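Local coordinates for predicted protein (Acinetobacter sp. RUH2624, PDB 4MEA) that probably hydrolyses epoxides as a secreted Cif-type enzyme of the alpha/beta hydrolase fold and is regarded as a virulence factor, at residues Y141-N146 against N253-L257; P127-H133 against I151-M157. All blocks are in the same frame, centred on the assembly; numbering follows the deposited sequence.

Contact 1 (Y141-N146 against N253-L257); sequences YPLVAN and NEALL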
loop_
_atom_site.group_PDB
_atom_site.type_symbol
_atom_site.label_atom_id
_atom_site.label_comp_id
_atom_site.label_asym_id
_atom_site.label_seq_id
_atom_site.Cartn_x
_atom_site.Cartn_y
_atom_site.Cartn_z
ATOM N N TYR A 141 -13.398 18.557 7.656
ATOM C CA TYR A 141 -12.701 19.743 8.161
ATOM C C TYR A 141 -13.269 21.086 7.671
ATOM O O TYR A 141 -13.451 22.003 8.478
ATOM C CB TYR A 141 -11.166 19.706 8.035
ATOM C CG TYR A 141 -10.589 20.886 8.793
ATOM C CD1 TYR A 141 -10.567 20.897 10.184
ATOM C CD2 TYR A 141 -10.147 22.024 8.120
ATOM C CE1 TYR A 141 -10.072 22.007 10.892
ATOM C CE2 TYR A 141 -9.663 23.129 8.806
ATOM C CZ TYR A 141 -9.629 23.119 10.187
ATOM O OH TYR A 141 -9.151 24.229 10.859
ATOM N N PRO A 142 -13.541 21.216 6.358
ATOM C CA PRO A 142 -14.143 22.468 5.884
ATOM C C PRO A 142 -15.501 22.728 6.528
ATOM O O PRO A 142 -15.804 23.880 6.818
ATOM C CB PRO A 142 -14.290 22.242 4.377
ATOM C CG PRO A 142 -13.172 21.273 4.060
ATOM C CD PRO A 142 -13.141 20.345 5.238
ATOM N N LEU A 143 -16.292 21.684 6.759
ATOM C CA LEU A 143 -17.565 21.845 7.464
ATOM C C LEU A 143 -17.351 22.509 8.824
ATOM O O LEU A 143 -17.995 23.515 9.156
ATOM C CB LEU A 143 -18.270 20.491 7.637
ATOM C CG LEU A 143 -19.666 20.495 8.279
ATOM C CD1 LEU A 143 -20.494 19.318 7.789
ATOM C CD2 LEU A 143 -19.589 20.497 9.799
ATOM N N VAL A 144 -16.438 21.952 9.613
ATOM C CA VAL A 144 -16.160 22.478 10.946
ATOM C C VAL A 144 -15.531 23.874 10.920
ATOM O O VAL A 144 -15.980 24.777 11.630
ATOM C CB VAL A 144 -15.260 21.512 11.750
ATOM C CG1 VAL A 144 -14.814 22.160 13.061
ATOM C CG2 VAL A 144 -16.004 20.200 12.007
ATOM N N ALA A 145 -14.492 24.042 10.108
ATOM C CA ALA A 145 -13.787 25.319 10.009
ATOM C C ALA A 145 -14.682 26.459 9.502
ATOM O O ALA A 145 -14.566 27.588 9.964
ATOM C CB ALA A 145 -12.556 25.181 9.122
ATOM N N ASN A 146 -15.567 26.165 8.552
ATOM C CA ASN A 146 -16.422 27.203 7.984
ATOM C C ASN A 146 -17.689 27.482 8.787
ATOM O O ASN A 146 -18.427 28.420 8.479
ATOM C CB ASN A 146 -16.799 26.857 6.540
ATOM C CG ASN A 146 -15.647 27.052 5.585
ATOM O OD1 ASN A 146 -14.809 27.927 5.787
ATOM N ND2 ASN A 146 -15.589 26.228 4.542
ATOM N N ASN A 253 -7.785 21.792 2.685
ATOM C CA ASN A 253 -7.544 22.054 4.095
ATOM C C ASN A 253 -6.351 22.972 4.311
ATOM O O ASN A 253 -6.360 23.820 5.203
ATOM C CB ASN A 253 -7.383 20.745 4.891
ATOM C CG ASN A 253 -8.699 19.981 5.021
ATOM O OD1 ASN A 253 -9.780 20.557 4.858
ATOM N ND2 ASN A 253 -8.612 18.682 5.302
ATOM N N GLU A 254 -5.312 22.792 3.507
ATOM C CA GLU A 254 -4.140 23.652 3.607
ATOM C C GLU A 254 -4.525 25.102 3.305
ATOM O O GLU A 254 -4.017 26.040 3.927
ATOM C CB GLU A 254 -3.044 23.175 2.646
ATOM C CG GLU A 254 -2.365 21.874 3.084
ATOM C CD GLU A 254 -1.473 22.054 4.310
ATOM O OE1 GLU A 254 -0.976 23.176 4.535
ATOM O OE2 GLU A 254 -1.260 21.069 5.047
ATOM N N ALA A 255 -5.429 25.281 2.349
ATOM C CA ALA A 255 -5.896 26.620 1.994
ATOM C C ALA A 255 -6.652 27.255 3.164
ATOM O O ALA A 255 -6.473 28.431 3.464
ATOM C CB ALA A 255 -6.771 26.574 0.736
ATOM N N LEU A 256 -7.495 26.470 3.828
ATOM C CA LEU A 256 -8.204 26.951 5.006
ATOM C C LEU A 256 -7.227 27.316 6.116
ATOM O O LEU A 256 -7.346 28.372 6.729
ATOM C CB LEU A 256 -9.216 25.908 5.505
ATOM C CG LEU A 256 -10.428 25.659 4.591
ATOM C CD1 LEU A 256 -11.143 24.373 4.972
ATOM C CD2 LEU A 256 -11.385 26.843 4.632
ATOM N N LEU A 257 -6.254 26.450 6.377
ATOM C CA LEU A 257 -5.281 26.734 7.431
ATOM C C LEU A 257 -4.483 28.000 7.116
ATOM O O LEU A 257 -4.157 28.771 8.017
ATOM C CB LEU A 257 -4.330 25.552 7.644
ATOM C CG LEU A 257 -4.948 24.208 8.053
ATOM C CD1 LEU A 257 -3.850 23.209 8.389
ATOM C CD2 LEU A 257 -5.884 24.382 9.235
HETATM O O HOH W 1 -11.267 17.093 6.117
#
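Pro142 and Asn253 bring the two helical segments closest, with CA atoms 6.8 Å apart, while the short axes of 141-146 and 253-257 pass at 10.5 Å and run nearly parallel, at 19°. This is roughly one layer of side chains, with Tyr141, Pro142, Asn253 and Leu256 contributing much of it. Tyr141 has its CG opposite the backbone N (chi1 -171°), which carries the ring out between the helices. The amide of Asn253 meets that ring at its edge, OD1 lying near the ring plane and 3.6 Å from Tyr141 CD2, and the two flat groups stand 82° apart. The same oxygen touches the proline ring, with Asn253 OD1 at 3.4 Å from Pro142 CD. It is a buried acceptor without a polar partner in the model, surrounded here by carbon. The other end of the amide is well used: ND2 donates to Pro162 O and to a water 3.2 Å away, which fixes its rotation. That water also accepts from Tyr141 N at 3.0 Å, bridging side chain to backbone. One turn on, Leu256 spreads its two methyl branches over the first helix. CD1 sits 3.7 Å from Pro142 CA and also reaches the proline ring and Tyr141 CD2, while CD2 turns to the amide oxygen of Asn146. Leu257 closes the far end, its CD2 lying 3.7 Å from Tyr141 OH; the hydroxyl itself is hydrogen-bonded to Lys261 O, and Phe288 meets the phenol ring edge-to-face. Because helix 136-146 also rests on strand 151-157, the arrangement is layered helix packing on one side of the central sheet of an alpha/beta hydrolase, with helix 246-258 added alongside the helix that follows the fifth strand.

Contact 2 (P127-H133 against I151-M157); sequences PIYYVSH and IKKAVFM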
loop_
_atom_site.group_PDB
_atom_site.type_symbol
_atom_site.label_atom_id
_atom_site.label_comp_id
_atom_site.label_asym_id
_atom_site.label_seq_id
_atom_site.Cartn_x
_atom_site.Cartn_y
_atom_site.Cartn_z
ATOM N N PRO A 127 -26.634 25.786 18.569
ATOM C CA PRO A 127 -25.409 25.128 18.099
ATOM C C PRO A 127 -25.417 23.626 18.381
ATOM O O PRO A 127 -26.339 23.110 19.016
ATOM C CB PRO A 127 -24.314 25.807 18.927
ATOM C CG PRO A 127 -24.991 26.143 20.206
ATOM C CD PRO A 127 -26.423 26.494 19.842
ATOM N N ILE A 128 -24.388 22.931 17.911
ATOM C CA ILE A 128 -24.308 21.488 18.084
ATOM C C ILE A 128 -22.879 21.115 18.406
ATOM O O ILE A 128 -21.971 21.939 18.280
ATOM C CB ILE A 128 -24.697 20.731 16.792
ATOM C CG1 ILE A 128 -23.629 20.951 15.710
ATOM C CG2 ILE A 128 -26.091 21.146 16.317
ATOM C CD1 ILE A 128 -23.850 20.166 14.427
ATOM N N TYR A 129 -22.683 19.870 18.822
ATOM C CA TYR A 129 -21.343 19.319 18.971
ATOM C C TYR A 129 -21.122 18.356 17.806
ATOM O O TYR A 129 -22.072 17.724 17.340
ATOM C CB TYR A 129 -21.208 18.585 20.302
ATOM C CG TYR A 129 -21.423 19.461 21.520
ATOM C CD1 TYR A 129 -20.779 20.682 21.645
ATOM C CD2 TYR A 129 -22.268 19.061 22.546
ATOM C CE1 TYR A 129 -20.969 21.480 22.760
ATOM C CE2 TYR A 129 -22.466 19.851 23.663
ATOM C CZ TYR A 129 -21.813 21.061 23.766
ATOM O OH TYR A 129 -22.007 21.853 24.878
ATOM N N TYR A 130 -19.877 18.251 17.347
ATOM C CA TYR A 130 -19.539 17.480 16.154
ATOM C C TYR A 130 -18.415 16.491 16.481
ATOM O O TYR A 130 -17.360 16.873 16.995
ATOM C CB TYR A 130 -19.100 18.432 15.037
ATOM C CG TYR A 130 -19.065 17.842 13.643
ATOM C CD1 TYR A 130 -20.169 17.946 12.798
ATOM C CD2 TYR A 130 -17.918 17.219 13.150
ATOM C CE1 TYR A 130 -20.142 17.432 11.507
ATOM C CE2 TYR A 130 -17.884 16.691 11.850
ATOM C CZ TYR A 130 -19.002 16.809 11.034
ATOM O OH TYR A 130 -18.993 16.302 9.740
ATOM N N VAL A 131 -18.663 15.214 16.202
ATOM C CA VAL A 131 -17.752 14.139 16.581
ATOM C C VAL A 131 -17.483 13.299 15.336
ATOM O O VAL A 131 -18.419 12.813 14.692
ATOM C CB VAL A 131 -18.348 13.267 17.726
ATOM C CG1 VAL A 131 -17.427 12.095 18.072
ATOM C CG2 VAL A 131 -18.616 14.119 18.970
ATOM N N SER A 132 -16.207 13.146 14.988
ATOM C CA SER A 132 -15.825 12.511 13.727
ATOM C C SER A 132 -14.758 11.429 13.941
ATOM O O SER A 132 -13.954 11.535 14.864
ATOM C CB SER A 132 -15.314 13.594 12.770
ATOM O OG SER A 132 -14.733 13.040 11.613
ATOM N N HIS A 133 -14.757 10.394 13.093
ATOM C CA HIS A 133 -13.781 9.301 13.191
ATOM C C HIS A 133 -13.299 8.849 11.812
ATOM O O HIS A 133 -14.089 8.784 10.873
ATOM C CB HIS A 133 -14.389 8.105 13.944
ATOM C CG HIS A 133 -13.449 6.945 14.117
ATOM N ND1 HIS A 133 -13.637 5.735 13.483
ATOM C CD2 HIS A 133 -12.338 6.798 14.879
ATOM C CE1 HIS A 133 -12.677 4.898 13.835
ATOM N NE2 HIS A 133 -11.873 5.519 14.679
ATOM N N ILE A 151 -21.126 25.064 14.985
ATOM C CA ILE A 151 -20.388 24.020 15.690
ATOM C C ILE A 151 -19.734 24.661 16.912
ATOM O O ILE A 151 -18.859 25.524 16.780
ATOM C CB ILE A 151 -19.295 23.373 14.813
ATOM C CG1 ILE A 151 -19.834 23.010 13.427
ATOM C CG2 ILE A 151 -18.712 22.140 15.513
ATOM C CD1 ILE A 151 -20.826 21.852 13.423
ATOM N N LYS A 152 -20.166 24.243 18.096
ATOM C CA LYS A 152 -19.676 24.822 19.343
ATOM C C LYS A 152 -18.360 24.191 19.788
ATOM O O LYS A 152 -17.468 24.879 20.289
ATOM C CB LYS A 152 -20.727 24.656 20.443
ATOM C CG LYS A 152 -20.399 25.385 21.733
ATOM C CD LYS A 152 -21.553 25.288 22.714
ATOM C CE LYS A 152 -21.300 26.131 23.950
ATOM N NZ LYS A 152 -22.486 26.143 24.848
ATOM N N LYS A 153 -18.268 22.873 19.621
ATOM C CA LYS A 153 -17.069 22.103 19.941
ATOM C C LYS A 153 -16.955 20.947 18.953
ATOM O O LYS A 153 -17.972 20.428 18.477
ATOM C CB LYS A 153 -17.144 21.530 21.353
ATOM C CG LYS A 153 -17.319 22.561 22.450
ATOM C CD LYS A 153 -17.418 21.898 23.812
ATOM C CE LYS A 153 -17.527 22.938 24.918
ATOM N NZ LYS A 153 -17.515 22.310 26.264
ATOM N N ALA A 154 -15.725 20.530 18.670
ATOM C CA ALA A 154 -15.476 19.489 17.672
ATOM C C ALA A 154 -14.451 18.472 18.156
ATOM O O ALA A 154 -13.446 18.838 18.766
ATOM C CB ALA A 154 -15.009 20.108 16.362
ATOM N N VAL A 155 -14.712 17.199 17.865
ATOM C CA VAL A 155 -13.802 16.116 18.213
ATOM C C VAL A 155 -13.456 15.345 16.945
ATOM O O VAL A 155 -14.353 14.958 16.196
ATOM C CB VAL A 155 -14.460 15.126 19.200
ATOM C CG1 VAL A 155 -13.465 14.029 19.592
ATOM C CG2 VAL A 155 -14.999 15.857 20.420
ATOM N N PHE A 156 -12.161 15.134 16.711
ATOM C CA PHE A 156 -11.688 14.270 15.631
ATOM C C PHE A 156 -11.027 13.049 16.261
ATOM O O PHE A 156 -10.298 13.172 17.255
ATOM C CB PHE A 156 -10.691 15.019 14.736
ATOM C CG PHE A 156 -11.278 16.237 14.061
ATOM C CD1 PHE A 156 -11.869 16.135 12.809
ATOM C CD2 PHE A 156 -11.240 17.478 14.682
ATOM C CE1 PHE A 156 -12.406 17.254 12.182
ATOM C CE2 PHE A 156 -11.784 18.597 14.066
ATOM C CZ PHE A 156 -12.364 18.481 12.813
ATOM N N MET A 157 -11.284 11.869 15.704
ATOM C CA MET A 157 -10.867 10.630 16.360
ATOM C C MET A 157 -9.886 9.777 15.547
ATOM O O MET A 157 -10.148 9.413 14.400
ATOM C CB MET A 157 -12.079 9.815 16.821
ATOM C CG MET A 157 -12.881 10.499 17.932
ATOM S SD MET A 157 -14.424 9.691 18.398
ATOM C CE MET A 157 -13.828 8.120 19.046
#
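Matching first torsions align Tyr129 (chi1 -61°) and Lys153 (chi1 -58°): both side chains leave the sheet on the same face and run side by side. The extended lysine chain runs alongside the ring, Lys153 CD lying 3.7 Å from Tyr129 CE1, and its NZ continues to Leu323 O and Phe322 O. Lys152 passes the other flank, where Lys152 CD lies 3.9 Å from Tyr129 CE1, so two aliphatic stems bracket the phenol ring. At the ring edge, in its plane, lies Lys153 N, a buried donor with no polar partner in the model. The register explains it: between Ile128 opposite Ile151 and Tyr130 opposite Ala154, one extra residue is accommodated, as in a beta bulge.

The rest is the parallel pairing of a beta-alpha-beta crossover, strand 128-133, helix 136-146 and strand 151-157, at the centre of the alpha/beta hydrolase sheet. Lys152 N donates to Ile128 O at 2.9 Å; Val155 N reaches Tyr130 O at 2.8 Å, and Ser132 N reaches Val155 O at 2.9 Å. Met157 N to Ser132 O is weak, bent to 118°. On the face packed against helix 136-146 Ile128 CD1 meets Ile151 CD1 at 3.6 Å, while Tyr130 OH bonds Ser140 OG. At the C-terminal ends Met157 CB lies in the plane of the His133 imidazole, 3.6 Å from His133 CD2, and His133 NE2 is bonded to His305 O.

How the contacts relate
The two contacts have centres about 14 Å apart and share helix 136-146, which links the strands of contact 2 and supplies the first segment of contact 1. Along the chain the order is 127-133, 141-146, 151-157 and then, after a long intervening region, about half of it helix, 253-257. They touch directly: Leu143 CD2 lies 3.6 Å from Tyr130 CE1, and Val144 CG1 is 3.9 Å from Ala154 CB. One face of the helix therefore rests on the sheet while another receives helix 246-258. In alpha/beta hydrolases the turn after the fifth strand carries the nucleophile; contact 2 contains the strand leading into that turn, and contact 1 packs the far end of the following helix.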